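Local coordinates for protein putative sporulation-specific glycosylase YdhD (Bacillus subtilis subsp. subtilis str. 168, PDB 3CZ8) that probably hydrolyses glycosidic bonds during sporulation, with this chain forming its glycosyl hydrolase family 18 catalytic domain, at residues G132-L137 against G169-V174; A125-F130 against P153-D158; N176-M181 against E206-Q211; N98-I103 against R138-A143. The protein carries 1 engineered substitution. All coordinates share one frame; numbering follows the deposited sequence.

Contact 1: residues G132-L137 against G169-V174; sequences GFLRQL and GGIGAV
Val174, the residue that packs on Leu134 and Arg135, gives its backbone O to NE of Arg138, the next residue of helix 127-143 after Leu137, in a hydrogen bond. Inside its own helical turn Val174 N is bonded to Ile171 O at 3.0 Å. Between the two segments there is no hydrogen bond, and the contact rests on side-chain packing. The helices run almost exactly parallel, 4° apart, with their axes 9.3 Å from each other, as neighbours in the outer layer of a TIM barrel do; strand 147-153 comes between them in the chain, and Leu134 and Ile171 both touch its Ile150. Val174 splits its two methyls between two partners. CG2, placed between its own backbone N and carbonyl carbon, lies 3.8 Å from CB of Leu134. CG1 goes the other way and sits beneath the guanidinium of Arg135, 3.5 Å from the plane and under its centre. A bend at chi3 (-87°) folds the arginine over so that a flat face, not an edge, meets the methyl. Deeper in, CD1 of Leu134 reaches CG1 of Ile171 at 3.9 Å, the two chains crossing obliquely. The valine thus has aliphatic carbon on its inner side and a planar cation on its outer one, so the guanidinium can lie flat on the methyl while its N-H groups point outward in its own plane.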
# COMPACT_ATOMS: atom_id res chain seq x y z
N GLY A 132 -4.98 -29.94 15.72
CA GLY A 132 -4.24 -30.39 16.89
C GLY A 132 -3.11 -29.44 17.28
O GLY A 132 -2.93 -29.15 18.46
N PHE A 133 -2.36 -28.97 16.28
CA PHE A 133 -1.32 -27.97 16.49
C PHE A 133 -1.89 -26.69 17.10
O PHE A 133 -1.29 -26.10 18.00
CB PHE A 133 -0.58 -27.67 15.18
CG PHE A 133 0.17 -26.36 15.19
CD1 PHE A 133 1.37 -26.24 15.87
CD2 PHE A 133 -0.34 -25.25 14.53
CE1 PHE A 133 2.05 -25.02 15.90
CE2 PHE A 133 0.33 -24.03 14.55
CZ PHE A 133 1.52 -23.92 15.23
N LEU A 134 -3.04 -26.26 16.59
CA LEU A 134 -3.71 -25.05 17.05
C LEU A 134 -4.30 -25.19 18.45
O LEU A 134 -4.35 -24.21 19.20
CB LEU A 134 -4.79 -24.62 16.06
CG LEU A 134 -4.33 -24.13 14.68
CD1 LEU A 134 -5.51 -24.05 13.78
CD2 LEU A 134 -3.60 -22.78 14.73
N ARG A 135 -4.73 -26.41 18.79
CA ARG A 135 -5.13 -26.74 20.16
C ARG A 135 -3.94 -26.67 21.11
O ARG A 135 -4.05 -26.15 22.22
CB ARG A 135 -5.80 -28.12 20.24
CG ARG A 135 -6.04 -28.64 21.67
CD ARG A 135 -7.02 -29.79 21.73
NE ARG A 135 -8.40 -29.34 21.83
CZ ARG A 135 -9.32 -29.48 20.87
NH1 ARG A 135 -10.55 -29.02 21.06
NH2 ARG A 135 -9.00 -30.09 19.73
N GLN A 136 -2.79 -27.19 20.68
CA GLN A 136 -1.58 -27.17 21.49
C GLN A 136 -1.10 -25.73 21.67
O GLN A 136 -0.58 -25.37 22.73
CB GLN A 136 -0.49 -28.05 20.86
CG GLN A 136 0.47 -28.64 21.89
CD GLN A 136 1.80 -29.09 21.31
OE1 GLN A 136 2.85 -28.74 21.84
NE2 GLN A 136 1.75 -29.87 20.23
N LEU A 137 -1.29 -24.93 20.63
CA LEU A 137 -0.96 -23.51 20.67
C LEU A 137 -1.93 -22.70 21.52
O LEU A 137 -1.48 -21.81 22.26
CB LEU A 137 -0.86 -22.94 19.25
CG LEU A 137 -0.34 -21.51 19.10
CD1 LEU A 137 1.09 -21.35 19.66
CD2 LEU A 137 -0.40 -21.08 17.64
N GLY A 169 -14.95 -25.97 12.00
CA GLY A 169 -15.54 -26.32 13.29
C GLY A 169 -14.48 -26.65 14.32
O GLY A 169 -14.61 -26.28 15.49
N GLY A 170 -13.44 -27.35 13.87
CA GLY A 170 -12.31 -27.70 14.73
C GLY A 170 -11.40 -26.52 15.06
O GLY A 170 -10.88 -26.43 16.17
N ILE A 171 -11.19 -25.65 14.07
CA ILE A 171 -10.39 -24.42 14.26
C ILE A 171 -11.17 -23.42 15.12
O ILE A 171 -10.62 -22.87 16.08
CB ILE A 171 -9.99 -23.78 12.90
CG1 ILE A 171 -8.96 -24.65 12.17
CG2 ILE A 171 -9.44 -22.35 13.08
CD1 ILE A 171 -8.75 -24.24 10.71
N GLY A 172 -12.43 -23.20 14.77
CA GLY A 172 -13.31 -22.30 15.53
C GLY A 172 -13.45 -22.65 17.01
O GLY A 172 -13.72 -21.77 17.83
N ALA A 173 -13.26 -23.92 17.34
CA ALA A 173 -13.32 -24.39 18.72
C ALA A 173 -12.06 -24.05 19.52
O ALA A 173 -12.13 -23.88 20.74
CB ALA A 173 -13.57 -25.90 18.76
N VAL A 174 -10.92 -23.95 18.84
CA VAL A 174 -9.65 -23.74 19.54
C VAL A 174 -9.06 -22.32 19.44
O VAL A 174 -8.22 -21.96 20.26
CB VAL A 174 -8.58 -24.80 19.16
CG1 VAL A 174 -9.08 -26.19 19.49
CG2 VAL A 174 -8.21 -24.70 17.69

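Contact 2: residues A125-F130 against P153-D158; sequences ADRDLF and PAKTSD
Arg127 and Asp158 have the closest backbones here, yet their CA atoms are 11.4 Å apart, so this is a contact made by long side chains that bridge a helix start and an irregular loop. Arg127 is modelled in two conformers, so its bonds, given here for one of them, are less certain. Its CG stands between the backbone N and the carbonyl carbon (chi1 87°), and two further bends, at chi2 and chi3, carry the guanidinium over to the carboxylate arriving from the opposite direction. A single nitrogen does the work. NH2 donates to OD1 of Asp158 at 3.0 Å, with an N-H...O angle of 163°; OD1 receives it on its syn lone pair and lies near the guanidinium plane. The same NH2 is 2.8 Å from OD2 of Asp158, a salt-bridge contact that is oblique to the guanidinium; the two planes are 63° apart. The loop follows strand 147-153 at the C-terminal ends of the barrel strands, the catalytic side of a TIM barrel; the side chain of Lys155 lies about 12 Å from that of Glu120, the predicted proton donor. NZ of Lys155 stands 3.5 Å from OD2 of Asp158, a longer salt bridge, and is also hydrogen-bonded to the backbone O atoms of Leu163 and Tyr166. Arg164 joins the network twice, its NE paired with Asp158 OD2 and its backbone O accepting from Arg127 NE. An alanine in place of Asp158 would probably leave Arg127, Lys155 and Arg164 without the carboxylate they share.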
# COMPACT_ATOMS: atom_id res chain seq x y z
N ALA A 125 -4.45 -33.65 3.86
CA ALA A 125 -4.12 -34.77 4.73
C ALA A 125 -3.74 -34.31 6.14
O ALA A 125 -3.85 -35.07 7.10
CB ALA A 125 -2.99 -35.58 4.13
N ASP A 126 -3.31 -33.05 6.24
CA ASP A 126 -2.84 -32.45 7.48
C ASP A 126 -3.93 -31.66 8.21
O ASP A 126 -3.61 -30.79 9.02
CB ASP A 126 -1.68 -31.51 7.17
CG ASP A 126 -0.44 -32.24 6.70
OD1 ASP A 126 -0.39 -33.48 6.80
OD2 ASP A 126 0.50 -31.55 6.24
N ARG A 127 -5.19 -31.99 7.94
CA ARG A 127 -6.29 -31.19 8.44
C ARG A 127 -6.53 -31.34 9.95
O ARG A 127 -6.71 -30.34 10.65
CB ARG A 127 -7.55 -31.39 7.59
CG ARG A 127 -8.48 -32.54 7.93
CD ARG A 127 -9.82 -32.01 8.42
NE ARG A 127 -10.40 -31.04 7.50
CZ ARG A 127 -11.69 -30.72 7.43
NH1 ARG A 127 -12.57 -31.30 8.24
NH2 ARG A 127 -12.10 -29.82 6.56
N ASP A 128 -6.48 -32.58 10.45
CA ASP A 128 -6.64 -32.85 11.86
C ASP A 128 -5.36 -32.54 12.63
O ASP A 128 -5.40 -32.19 13.81
CB ASP A 128 -7.11 -34.29 12.08
CG ASP A 128 -8.57 -34.49 11.68
OD1 ASP A 128 -9.03 -35.65 11.65
OD2 ASP A 128 -9.26 -33.49 11.40
N LEU A 129 -4.22 -32.64 11.94
CA LEU A 129 -2.93 -32.29 12.52
C LEU A 129 -2.77 -30.79 12.71
O LEU A 129 -2.12 -30.35 13.66
CB LEU A 129 -1.78 -32.83 11.66
CG LEU A 129 -1.69 -34.35 11.48
CD1 LEU A 129 -0.67 -34.69 10.42
CD2 LEU A 129 -1.37 -35.06 12.80
N PHE A 130 -3.37 -30.02 11.80
CA PHE A 130 -3.38 -28.56 11.89
C PHE A 130 -4.25 -28.12 13.07
O PHE A 130 -3.83 -27.27 13.84
CB PHE A 130 -3.87 -27.93 10.58
CG PHE A 130 -3.71 -26.43 10.51
CD1 PHE A 130 -4.65 -25.66 9.84
CD2 PHE A 130 -2.64 -25.79 11.12
CE1 PHE A 130 -4.52 -24.28 9.77
CE2 PHE A 130 -2.51 -24.41 11.07
CZ PHE A 130 -3.45 -23.65 10.38
N PRO A 153 -8.66 -19.27 4.39
CA PRO A 153 -9.37 -18.93 3.15
C PRO A 153 -10.87 -19.15 3.30
O PRO A 153 -11.29 -19.98 4.11
CB PRO A 153 -8.78 -19.90 2.12
CG PRO A 153 -7.63 -20.57 2.78
CD PRO A 153 -7.90 -20.53 4.24
N ALA A 154 -11.66 -18.40 2.54
CA ALA A 154 -13.11 -18.53 2.57
C ALA A 154 -13.55 -19.90 2.06
O ALA A 154 -13.07 -20.37 1.02
CB ALA A 154 -13.75 -17.44 1.74
N LYS A 155 -14.46 -20.53 2.80
CA LYS A 155 -14.98 -21.85 2.47
C LYS A 155 -16.50 -21.79 2.40
O LYS A 155 -17.13 -21.12 3.23
CB LYS A 155 -14.56 -22.90 3.50
CG LYS A 155 -13.12 -23.38 3.37
CD LYS A 155 -12.76 -24.46 4.38
CE LYS A 155 -13.44 -25.79 4.08
NZ LYS A 155 -12.73 -26.93 4.70
N THR A 156 -17.05 -22.49 1.42
CA THR A 156 -18.50 -22.59 1.24
C THR A 156 -19.00 -24.02 1.46
O THR A 156 -20.18 -24.25 1.71
CB THR A 156 -18.96 -22.06 -0.14
OG1 THR A 156 -20.39 -22.01 -0.18
CG2 THR A 156 -18.46 -22.94 -1.29
N SER A 157 -18.07 -24.98 1.38
CA SER A 157 -18.35 -26.39 1.65
C SER A 157 -17.04 -27.08 2.01
O SER A 157 -16.00 -26.43 2.07
CB SER A 157 -18.99 -27.06 0.43
OG SER A 157 -18.02 -27.32 -0.57
N ASP A 158 -17.09 -28.39 2.23
CA ASP A 158 -15.88 -29.14 2.53
C ASP A 158 -15.43 -30.03 1.36
O ASP A 158 -14.67 -30.98 1.54
CB ASP A 158 -16.07 -29.95 3.82
CG ASP A 158 -14.86 -29.88 4.73
OD1 ASP A 158 -15.00 -29.40 5.88
OD2 ASP A 158 -13.76 -30.29 4.30

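Contact 3: residues N176-M181 against E206-Q211; sequences NYMFIM and EFTIAQ
Neither phenylalanine ring of these two segments reaches across to the other where Ile180 meets Thr208; each belongs to the residue just before a contacting one. Phe207 has the side-chain end of Gln211 over one face, offset toward the rim, and also touches Lys155. Phe179, next to Ile180 on the strand, turns to a different partner, the ring of Phe13, with the planes at about 40°. The meeting itself is tip to tip. Ile180 reaches out with a straight chain (chi2 169°), and its CD1 comes to 3.6 Å from CG2 of Thr208 and 3.7 Å from OG1 of the same threonine. SD of Met178 adds a looser touch on that methyl, 4.3 Å from Thr208 CG2. The strand and helix belong to one beta-alpha-beta unit of the barrel, strand 177-181, helix 198-208 and strand 217-220; Ile217 of the last strand and Tyr168 each touch both Ile180 and Thr208. The threonine hydroxyl is hydrogen-bonded to the backbone O of Thr204, one turn back in its own helix. With that polar atom satisfied within the helix, Thr208 can turn its methyl to Ile180 without leaving the hydroxyl short of a partner, and the contact depends on fit, not on directed bonds.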
# COMPACT_ATOMS: atom_id res chain seq x y z
N ASN A 176 -9.37 -18.01 19.37
CA ASN A 176 -10.19 -16.96 19.93
C ASN A 176 -10.97 -16.28 18.81
O ASN A 176 -12.14 -15.96 18.98
CB ASN A 176 -9.33 -15.93 20.69
CG ASN A 176 -8.65 -16.53 21.91
OD1 ASN A 176 -7.49 -16.94 21.85
ND2 ASN A 176 -9.37 -16.58 23.03
N TYR A 177 -10.29 -16.04 17.68
CA TYR A 177 -10.90 -15.36 16.54
C TYR A 177 -10.48 -15.96 15.20
O TYR A 177 -9.35 -16.41 15.03
CB TYR A 177 -10.62 -13.85 16.57
CG TYR A 177 -11.19 -13.14 17.79
CD1 TYR A 177 -12.52 -12.74 17.82
CD2 TYR A 177 -10.40 -12.88 18.90
CE1 TYR A 177 -13.05 -12.10 18.95
CE2 TYR A 177 -10.91 -12.25 20.02
CZ TYR A 177 -12.23 -11.86 20.04
OH TYR A 177 -12.73 -11.24 21.16
N MET A 178 -11.39 -15.94 14.24
CA MET A 178 -11.13 -16.47 12.91
C MET A 178 -11.25 -15.34 11.90
O MET A 178 -12.31 -14.73 11.77
CB MET A 178 -12.13 -17.60 12.59
CG MET A 178 -11.97 -18.28 11.23
SD MET A 178 -13.18 -19.61 10.91
CE MET A 178 -12.74 -20.73 12.21
N PHE A 179 -10.14 -15.06 11.22
CA PHE A 179 -10.14 -14.06 10.16
C PHE A 179 -10.39 -14.79 8.85
O PHE A 179 -9.53 -15.52 8.36
CB PHE A 179 -8.80 -13.30 10.08
CG PHE A 179 -8.36 -12.61 11.36
CD1 PHE A 179 -9.26 -12.22 12.34
CD2 PHE A 179 -7.01 -12.32 11.54
CE1 PHE A 179 -8.83 -11.58 13.50
CE2 PHE A 179 -6.57 -11.67 12.69
CZ PHE A 179 -7.48 -11.30 13.67
N ILE A 180 -11.57 -14.60 8.28
CA ILE A 180 -11.90 -15.29 7.04
C ILE A 180 -11.53 -14.41 5.87
O ILE A 180 -12.03 -13.30 5.74
CB ILE A 180 -13.39 -15.70 6.97
CG1 ILE A 180 -13.71 -16.70 8.09
CG2 ILE A 180 -13.73 -16.31 5.60
CD1 ILE A 180 -15.16 -16.94 8.26
N MET A 181 -10.62 -14.90 5.04
CA MET A 181 -10.12 -14.11 3.93
C MET A 181 -11.05 -14.25 2.72
O MET A 181 -10.78 -15.01 1.79
CB MET A 181 -8.66 -14.46 3.63
CG MET A 181 -7.70 -14.24 4.83
SD MET A 181 -7.55 -12.54 5.50
CE MET A 181 -8.80 -12.48 6.72
N GLU A 206 -22.82 -18.32 5.94
CA GLU A 206 -23.84 -19.33 6.24
C GLU A 206 -23.22 -20.68 6.62
O GLU A 206 -23.70 -21.35 7.54
CB GLU A 206 -24.77 -19.51 5.03
CG GLU A 206 -26.25 -19.64 5.38
CD GLU A 206 -26.98 -18.31 5.33
OE1 GLU A 206 -27.01 -17.67 4.26
OE2 GLU A 206 -27.53 -17.90 6.37
N PHE A 207 -22.14 -21.04 5.93
CA PHE A 207 -21.36 -22.23 6.22
C PHE A 207 -20.59 -22.10 7.54
O PHE A 207 -20.44 -23.08 8.28
CB PHE A 207 -20.40 -22.50 5.05
CG PHE A 207 -19.45 -23.65 5.28
CD1 PHE A 207 -19.87 -24.97 5.13
CD2 PHE A 207 -18.11 -23.41 5.60
CE1 PHE A 207 -18.99 -26.03 5.33
CE2 PHE A 207 -17.22 -24.46 5.79
CZ PHE A 207 -17.66 -25.77 5.65
N THR A 208 -20.12 -20.89 7.85
CA THR A 208 -19.32 -20.64 9.05
C THR A 208 -20.13 -20.52 10.35
O THR A 208 -19.72 -21.03 11.39
CB THR A 208 -18.43 -19.38 8.88
OG1 THR A 208 -17.85 -19.38 7.57
CG2 THR A 208 -17.31 -19.38 9.89
N ILE A 209 -21.28 -19.85 10.29
CA ILE A 209 -22.13 -19.65 11.47
C ILE A 209 -22.84 -20.92 11.95
O ILE A 209 -23.44 -20.95 13.02
CB ILE A 209 -23.17 -18.52 11.25
CG1 ILE A 209 -24.16 -18.91 10.14
CG2 ILE A 209 -22.46 -17.18 10.99
CD1 ILE A 209 -25.18 -17.86 9.81
N ALA A 210 -22.76 -21.98 11.14
CA ALA A 210 -23.25 -23.30 11.50
C ALA A 210 -22.17 -24.10 12.21
O ALA A 210 -22.41 -25.22 12.65
CB ALA A 210 -23.72 -24.04 10.25
N GLN A 211 -20.97 -23.51 12.32
CA GLN A 211 -19.81 -24.22 12.83
C GLN A 211 -19.02 -23.46 13.90
O GLN A 211 -18.34 -24.08 14.71
CB GLN A 211 -18.88 -24.60 11.68
CG GLN A 211 -19.27 -25.89 10.97
CD GLN A 211 -18.46 -26.14 9.72
OE1 GLN A 211 -18.48 -25.34 8.79
NE2 GLN A 211 -17.73 -27.25 9.70

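Contact 4: residues N98-I103 against R138-A143; sequences NLVNNI and RDRLQA
Val100 and Arg140 bring the two backbones nearest, CA to CA 7.3 Å, where helices 93-110 and 127-143 run side by side 18° apart with their axes 9.8 Å from each other. These are consecutive helices of the TIM barrel's outer layer, pointing the same way, with strand 114-118 between them in the chain. Arg140 makes two of the three touches. The base of its side chain lies on the valine, CB of Arg140 being 3.8 Å from CG1 of Val100. A bend at chi2 (97°) then leads the chain past that methyl to Asn101, which it crosses at about a right angle. There NE of Arg140 donates to OD1 of Asn101 at 3.0 Å, with an N-H...O angle of 161°. The donor lies in the plane of the asparagine carbonyl and the acceptor close to the guanidinium plane, even though amide and guanidinium are turned steeply against each other. The guanidinium also makes a cation-pi contact with Tyr104, so hydrogen bond and ring together limit how it can turn. A methionine in place of Arg140 is likely to leave OD1 of Asn101 without this N-H donor and Tyr104 without its cation. On the inward side, toward strand 114-118 and its Val115, the touch is purely apolar and looser, with CG2 of Ile103 4.4 Å from CD2 of Leu141.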
# COMPACT_ATOMS: atom_id res chain seq x y z
N ASN A 98 8.14 -27.67 19.31
CA ASN A 98 9.17 -26.65 19.16
C ASN A 98 8.59 -25.33 18.65
O ASN A 98 8.93 -24.27 19.18
CB ASN A 98 10.29 -27.13 18.23
CG ASN A 98 11.39 -26.10 18.03
OD1 ASN A 98 11.74 -25.35 18.94
ND2 ASN A 98 11.94 -26.05 16.82
N LEU A 99 7.71 -25.40 17.66
CA LEU A 99 7.03 -24.22 17.12
C LEU A 99 6.11 -23.55 18.14
O LEU A 99 6.12 -22.32 18.26
CB LEU A 99 6.27 -24.56 15.82
CG LEU A 99 5.54 -23.42 15.09
CD1 LEU A 99 6.46 -22.25 14.80
CD2 LEU A 99 4.89 -23.90 13.81
N VAL A 100 5.34 -24.35 18.88
CA VAL A 100 4.47 -23.86 19.95
C VAL A 100 5.26 -23.09 21.02
O VAL A 100 4.87 -21.98 21.42
CB VAL A 100 3.60 -25.01 20.56
CG1 VAL A 100 3.05 -24.63 21.93
CG2 VAL A 100 2.45 -25.37 19.63
N ASN A 101 6.38 -23.66 21.45
CA ASN A 101 7.27 -23.01 22.43
C ASN A 101 7.93 -21.75 21.89
O ASN A 101 8.00 -20.74 22.60
CB ASN A 101 8.32 -23.99 22.96
CG ASN A 101 7.73 -25.07 23.86
OD1 ASN A 101 6.81 -24.81 24.63
ND2 ASN A 101 8.26 -26.28 23.75
N ASN A 102 8.40 -21.81 20.64
CA ASN A 102 9.01 -20.65 19.97
C ASN A 102 8.06 -19.48 19.77
O ASN A 102 8.47 -18.33 19.93
CB ASN A 102 9.62 -21.05 18.63
CG ASN A 102 10.86 -21.89 18.79
OD1 ASN A 102 11.55 -21.84 19.81
ND2 ASN A 102 11.16 -22.69 17.77
N ILE A 103 6.81 -19.78 19.43
CA ILE A 103 5.76 -18.76 19.27
C ILE A 103 5.48 -18.08 20.61
O ILE A 103 5.32 -16.85 20.67
CB ILE A 103 4.45 -19.35 18.65
CG1 ILE A 103 4.62 -19.59 17.15
CG2 ILE A 103 3.28 -18.41 18.86
CD1 ILE A 103 3.55 -20.51 16.56
N ARG A 138 -3.22 -22.94 21.43
CA ARG A 138 -4.15 -22.35 22.34
C ARG A 138 -3.82 -22.56 23.81
O ARG A 138 -3.82 -21.63 24.56
CB ARG A 138 -5.56 -22.74 22.00
CG ARG A 138 -6.52 -22.58 23.10
CD ARG A 138 -6.91 -21.17 23.32
NE ARG A 138 -8.17 -20.92 22.68
CZ ARG A 138 -9.17 -20.28 23.21
NH1 ARG A 138 -10.27 -20.12 22.52
NH2 ARG A 138 -9.08 -19.79 24.40
N ASP A 139 -3.53 -23.78 24.20
CA ASP A 139 -3.26 -24.11 25.57
C ASP A 139 -2.11 -23.32 26.10
O ASP A 139 -2.20 -22.77 27.16
CB ASP A 139 -2.93 -25.59 25.72
CG ASP A 139 -4.13 -26.45 25.65
OD1 ASP A 139 -3.96 -27.66 25.56
OD2 ASP A 139 -5.23 -25.95 25.66
N ARG A 140 -1.03 -23.27 25.34
CA ARG A 140 0.15 -22.52 25.69
C ARG A 140 -0.05 -21.04 25.78
O ARG A 140 0.41 -20.40 26.66
CB ARG A 140 1.25 -22.82 24.72
CG ARG A 140 2.57 -22.32 25.14
CD ARG A 140 3.35 -23.40 25.79
NE ARG A 140 4.75 -23.08 25.98
CZ ARG A 140 5.21 -22.27 26.91
NH1 ARG A 140 6.50 -22.05 26.98
NH2 ARG A 140 4.40 -21.67 27.73
N LEU A 141 -0.78 -20.50 24.84
CA LEU A 141 -0.96 -19.05 24.74
C LEU A 141 -1.95 -18.48 25.73
O LEU A 141 -1.71 -17.41 26.30
CB LEU A 141 -1.36 -18.63 23.33
CG LEU A 141 -0.30 -18.65 22.23
CD1 LEU A 141 -0.97 -18.31 20.93
CD2 LEU A 141 0.85 -17.70 22.51
N GLN A 142 -3.06 -19.18 25.95
CA GLN A 142 -4.09 -18.67 26.85
C GLN A 142 -3.67 -18.73 28.32
O GLN A 142 -4.16 -17.94 29.14
CB GLN A 142 -5.45 -19.36 26.62
CG GLN A 142 -5.83 -20.45 27.60
CD GLN A 142 -7.32 -20.46 27.91
OE1 GLN A 142 -8.14 -20.01 27.11
NE2 GLN A 142 -7.68 -20.99 29.07
N ALA A 143 -2.74 -19.64 28.63
CA ALA A 143 -2.09 -19.72 29.94
C ALA A 143 -1.32 -18.44 30.25
O ALA A 143 -1.33 -17.95 31.38
CB ALA A 143 -1.15 -20.93 30.00

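How the contacts relate
Helix 127-143 runs through three of the four contacts: its first turn serves contact 2, its middle contact 1 and its last part contact 4. Contacts 1 and 4 pack it against its two helical neighbours, each with buried aliphatic carbon inside and an arginine toward the outside. They also touch each other, Phe133 lying on Leu99 and Val100. Contact 3 is wholly buried, strand against helix, and carries no charge; it meets contact 1 where Met178 CE packs on Ile171. Contact 2 is only partly buried and held by ion pairs, beside loops on the catalytic side, whereas contact 4 lies far from the predicted proton donor.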